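Local coordinates for protein thiol peroxidase (Aquifex aeolicus, PDB 2YZH) that probably reduces hydrogen peroxide and organic hydroperoxides to water and alcohols as a thioredoxin-dependent thiol peroxidase, protecting the cell against oxidative stress, at residues V136-K141 and V164-E169; L21-R26 and A146-V151. All coordinates share one frame; numbering follows the deposited sequence.

Contact 1: V136-K141 and V164-E169; sequences VFIIDK and VNKVKE
Ile138 on strand 135-139 and Val167 on helix 160-170 bring the two backbones nearest, their CA atoms 7.4 Å apart, and no hydrogen bond links the two segments. The contact converges on one methyl group: CD1 of Ile138, which enters the angle between Lys166 and Val167. It lies 3.7 Å from both CB and CG of Lys166, so it meets the aliphatic root of the lysine, and 3.9 Å from CG2 of Val167. Ile138 extends this methyl toward the helix, with CD1 anti to CA (chi2 178°). Lys166 starts toward the strand, but a bend at chi2 (62°) turns its outer chain away, and its NZ forms a salt bridge of 2.7 Å with OE1 of Glu169, three residues on along the helix. That oxygen is met on its syn side, 19° out of the carboxylate plane. The lysine thus offers methylenes to the buried isoleucine and keeps its charge at the partly exposed border. Shortening Lys166 to an alanine would keep CB but is likely to thin the cover over Ile138 CD1 and leave Glu169 without its ammonium partner. Around this point the helix lies on the sheet of the thioredoxin fold: Val163 and Leu170 also touch Ile138, Val167 reaches Val51 of strand 49-54, and Tyr147 of strand 145-150 packs against both Ile138 and Lys166.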
# COMPACT_ATOMS: atom_id res chain seq x y z
N VAL D 136 17.31 13.31 8.00
CA VAL D 136 18.61 12.65 7.94
C VAL D 136 18.75 11.72 9.13
O VAL D 136 18.45 12.10 10.26
CB VAL D 136 19.77 13.65 7.97
CG1 VAL D 136 21.10 12.89 7.94
CG2 VAL D 136 19.68 14.59 6.79
N PHE D 137 19.20 10.50 8.86
CA PHE D 137 19.41 9.51 9.89
C PHE D 137 20.82 8.99 9.74
O PHE D 137 21.31 8.86 8.63
CB PHE D 137 18.45 8.32 9.71
CG PHE D 137 17.00 8.69 9.79
CD1 PHE D 137 16.38 8.81 11.02
CD2 PHE D 137 16.28 8.97 8.63
CE1 PHE D 137 15.04 9.20 11.11
CE2 PHE D 137 14.95 9.37 8.71
CZ PHE D 137 14.33 9.48 9.95
N ILE D 138 21.47 8.71 10.86
CA ILE D 138 22.80 8.14 10.82
C ILE D 138 22.70 6.89 11.67
O ILE D 138 22.28 6.95 12.83
CB ILE D 138 23.87 9.08 11.39
CG1 ILE D 138 23.93 10.36 10.55
CG2 ILE D 138 25.23 8.40 11.34
CD1 ILE D 138 24.92 11.39 11.07
N ILE D 139 23.04 5.75 11.07
CA ILE D 139 22.96 4.46 11.74
C ILE D 139 24.36 3.96 12.06
O ILE D 139 25.23 3.97 11.19
CB ILE D 139 22.25 3.43 10.84
CG1 ILE D 139 20.96 4.04 10.26
CG2 ILE D 139 21.96 2.16 11.62
CD1 ILE D 139 20.02 4.65 11.28
N ASP D 140 24.59 3.51 13.30
CA ASP D 140 25.90 3.00 13.67
C ASP D 140 26.07 1.55 13.23
O ASP D 140 25.13 0.93 12.73
CB ASP D 140 26.15 3.13 15.18
CG ASP D 140 25.15 2.34 16.02
OD1 ASP D 140 24.68 1.28 15.57
OD2 ASP D 140 24.86 2.79 17.15
N LYS D 141 27.28 1.02 13.40
CA LYS D 141 27.56 -0.35 13.01
C LYS D 141 26.71 -1.38 13.74
O LYS D 141 26.60 -2.53 13.29
CB LYS D 141 29.04 -0.68 13.23
CG LYS D 141 30.00 0.03 12.30
CD LYS D 141 31.42 -0.46 12.56
CE LYS D 141 32.41 0.13 11.57
NZ LYS D 141 33.80 -0.33 11.87
N VAL D 164 27.82 15.91 8.90
CA VAL D 164 29.22 15.59 8.63
C VAL D 164 30.03 15.35 9.91
O VAL D 164 30.75 14.37 10.02
CB VAL D 164 29.90 16.72 7.83
CG1 VAL D 164 31.37 16.39 7.60
CG2 VAL D 164 29.19 16.91 6.50
N ASN D 165 29.90 16.26 10.87
CA ASN D 165 30.63 16.12 12.13
C ASN D 165 30.26 14.85 12.88
O ASN D 165 31.13 14.18 13.44
CB ASN D 165 30.38 17.34 13.03
CG ASN D 165 30.77 18.64 12.36
OD1 ASN D 165 31.81 18.73 11.70
ND2 ASN D 165 29.95 19.67 12.54
N LYS D 166 28.98 14.51 12.88
CA LYS D 166 28.53 13.30 13.57
C LYS D 166 29.12 12.06 12.91
O LYS D 166 29.61 11.16 13.59
CB LYS D 166 27.00 13.22 13.56
CG LYS D 166 26.45 12.07 14.37
CD LYS D 166 26.82 12.20 15.84
CE LYS D 166 26.31 11.02 16.64
NZ LYS D 166 26.61 11.16 18.10
N VAL D 167 29.07 12.01 11.58
CA VAL D 167 29.63 10.88 10.85
C VAL D 167 31.09 10.68 11.25
O VAL D 167 31.51 9.56 11.55
CB VAL D 167 29.55 11.11 9.32
CG1 VAL D 167 30.19 9.94 8.59
CG2 VAL D 167 28.10 11.27 8.89
N LYS D 168 31.85 11.77 11.27
CA LYS D 168 33.26 11.70 11.64
C LYS D 168 33.42 11.15 13.05
O LYS D 168 34.29 10.32 13.32
CB LYS D 168 33.89 13.09 11.57
CG LYS D 168 33.91 13.68 10.17
CD LYS D 168 34.58 15.04 10.15
CE LYS D 168 34.63 15.59 8.74
NZ LYS D 168 35.36 14.68 7.82
N GLU D 169 32.57 11.62 13.96
CA GLU D 169 32.60 11.18 15.34
C GLU D 169 32.40 9.67 15.43
O GLU D 169 33.06 9.00 16.23
CB GLU D 169 31.50 11.88 16.14
CG GLU D 169 31.53 11.61 17.63
CD GLU D 169 30.18 11.80 18.27
OE1 GLU D 169 29.29 10.95 18.04
OE2 GLU D 169 29.99 12.80 19.00

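Contact 2: L21-R26 and A146-V151; sequences LKVGDR and AYVQLV
Val23 leans its two methyls on the backbone of Ala146 and Tyr147, where a type II beta turn, Lys22 to Asp25, meets strand 145-150, an outermost strand of the thioredoxin-fold sheet within this chain. CA of Val23 and CA of Ala146 are 5.3 Å apart, the nearest backbone approach. The closer part is valine methyls against backbone. Both CG1 and CG2 of Val23 lie 4.0 Å from the carbonyl O of Ala146, and CG2 is also 4.0 Å from CA of Tyr147. With CG1 anti to the backbone N (chi1 167°), the fork of the valine straddles this carbonyl. Val148 is the strand residue whose side chain starts toward the turn, yet its CG2 comes only to 4.5 Å from CG2 of Val23, a looser touch. Ala146 and Tyr147 together face Ile138 in a classic beta bulge; their CB atoms point away from the turn, so it is mainly their backbone that Val23 meets. Val23 is itself exposed, and past it the turn faces solvent: Lys22 points away, and Gly24, at a positive phi of 105°, takes the turn position where a side chain would crowd the preceding carbonyl. Backbone hydrogen bonds of Gly24 and Asp25 with Val145 tie the turn to the start of the strand. On the far side, Tyr147 OH accepts a bond from Gln149 NE2 and is also hydrogen-bonded to Glu162. The turn is closed by Asp25 N to Lys22 O, and the carboxylate of Asp25 reaches back as well: OD2 takes the N-H of Lys22 at 2.9 Å, from above the carboxylate plane.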
# COMPACT_ATOMS: atom_id res chain seq x y z
N LEU D 21 10.78 7.75 15.45
CA LEU D 21 12.01 7.11 15.88
C LEU D 21 12.84 8.02 16.78
O LEU D 21 12.75 9.25 16.69
CB LEU D 21 12.85 6.68 14.68
CG LEU D 21 12.57 5.31 14.06
CD1 LEU D 21 11.10 5.20 13.66
CD2 LEU D 21 13.47 5.11 12.85
N LYS D 22 13.64 7.42 17.64
CA LYS D 22 14.50 8.18 18.53
C LYS D 22 15.88 7.55 18.55
O LYS D 22 16.05 6.38 18.20
CB LYS D 22 13.93 8.20 19.96
CG LYS D 22 13.99 6.86 20.66
CD LYS D 22 13.76 7.00 22.16
CE LYS D 22 13.83 5.64 22.84
NZ LYS D 22 13.73 5.77 24.32
N VAL D 23 16.88 8.33 18.94
CA VAL D 23 18.25 7.83 19.01
C VAL D 23 18.25 6.62 19.94
O VAL D 23 17.65 6.65 21.01
CB VAL D 23 19.21 8.92 19.53
CG1 VAL D 23 20.55 8.31 19.92
CG2 VAL D 23 19.40 9.96 18.44
N GLY D 24 18.92 5.55 19.52
CA GLY D 24 18.98 4.34 20.32
C GLY D 24 18.09 3.23 19.78
O GLY D 24 18.32 2.06 20.06
N ASP D 25 17.06 3.60 19.02
CA ASP D 25 16.15 2.61 18.44
C ASP D 25 16.86 1.80 17.36
O ASP D 25 17.80 2.29 16.73
CB ASP D 25 14.93 3.27 17.78
CG ASP D 25 13.96 3.87 18.79
OD1 ASP D 25 14.02 3.51 19.98
OD2 ASP D 25 13.12 4.69 18.36
N ARG D 26 16.41 0.57 17.13
CA ARG D 26 17.00 -0.24 16.07
C ARG D 26 16.56 0.43 14.77
O ARG D 26 15.41 0.86 14.66
CB ARG D 26 16.48 -1.68 16.12
CG ARG D 26 16.98 -2.48 17.31
CD ARG D 26 16.68 -3.97 17.16
NE ARG D 26 17.26 -4.75 18.24
CZ ARG D 26 17.22 -6.08 18.32
NH1 ARG D 26 16.61 -6.78 17.37
NH2 ARG D 26 17.78 -6.71 19.34
N ALA D 146 21.82 6.47 15.55
CA ALA D 146 22.76 7.22 16.36
C ALA D 146 22.54 8.72 16.26
O ALA D 146 23.08 9.48 17.07
CB ALA D 146 24.18 6.87 15.95
N TYR D 147 21.75 9.14 15.28
CA TYR D 147 21.49 10.56 15.06
C TYR D 147 20.25 10.75 14.20
O TYR D 147 19.96 9.94 13.33
CB TYR D 147 22.70 11.18 14.35
CG TYR D 147 22.49 12.58 13.82
CD1 TYR D 147 22.78 13.70 14.60
CD2 TYR D 147 22.01 12.79 12.52
CE1 TYR D 147 22.60 14.99 14.10
CE2 TYR D 147 21.83 14.07 12.02
CZ TYR D 147 22.13 15.17 12.81
OH TYR D 147 21.96 16.43 12.31
N VAL D 148 19.53 11.84 14.44
CA VAL D 148 18.34 12.16 13.66
C VAL D 148 18.19 13.66 13.47
O VAL D 148 18.49 14.45 14.38
CB VAL D 148 17.03 11.65 14.33
CG1 VAL D 148 17.08 10.14 14.52
CG2 VAL D 148 16.82 12.35 15.66
N GLN D 149 17.74 14.06 12.29
CA GLN D 149 17.48 15.46 12.01
C GLN D 149 16.26 15.55 11.10
O GLN D 149 16.26 15.04 9.98
CB GLN D 149 18.66 16.15 11.32
CG GLN D 149 18.30 17.59 10.93
CD GLN D 149 19.37 18.32 10.14
OE1 GLN D 149 19.09 19.31 9.47
NE2 GLN D 149 20.61 17.83 10.21
N LEU D 150 15.20 16.17 11.60
CA LEU D 150 14.00 16.35 10.82
C LEU D 150 13.92 17.84 10.54
O LEU D 150 13.73 18.64 11.46
CB LEU D 150 12.76 15.92 11.61
CG LEU D 150 11.43 16.20 10.90
CD1 LEU D 150 11.34 15.33 9.64
CD2 LEU D 150 10.26 15.89 11.82
N VAL D 151 14.07 18.22 9.27
CA VAL D 151 14.00 19.63 8.89
C VAL D 151 12.58 20.08 9.21
O VAL D 151 11.61 19.49 8.74
CB VAL D 151 14.32 19.80 7.38
CG1 VAL D 151 14.40 21.29 7.03
CG2 VAL D 151 15.64 19.11 7.06

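Contact 1 is buried, with a helix laid on the sheet; contact 2 is only partly buried, with a loop set against an outermost strand. They share no segment but meet in the sheet, where strands 135-139 and 145-150 are antiparallel neighbours, and their centres lie about 10 Å apart. Ile138 O and Ala146 N, 2.8 Å apart, probably hydrogen-bond, so the residue central to contact 1 also pairs with the bulge of contact 2. Lys166 CE packs on Ala146 O. Neither contact has a hydrogen bond across its segments: contact 1 rests on side chain against side chain, contact 2 mostly on valine methyls against backbone.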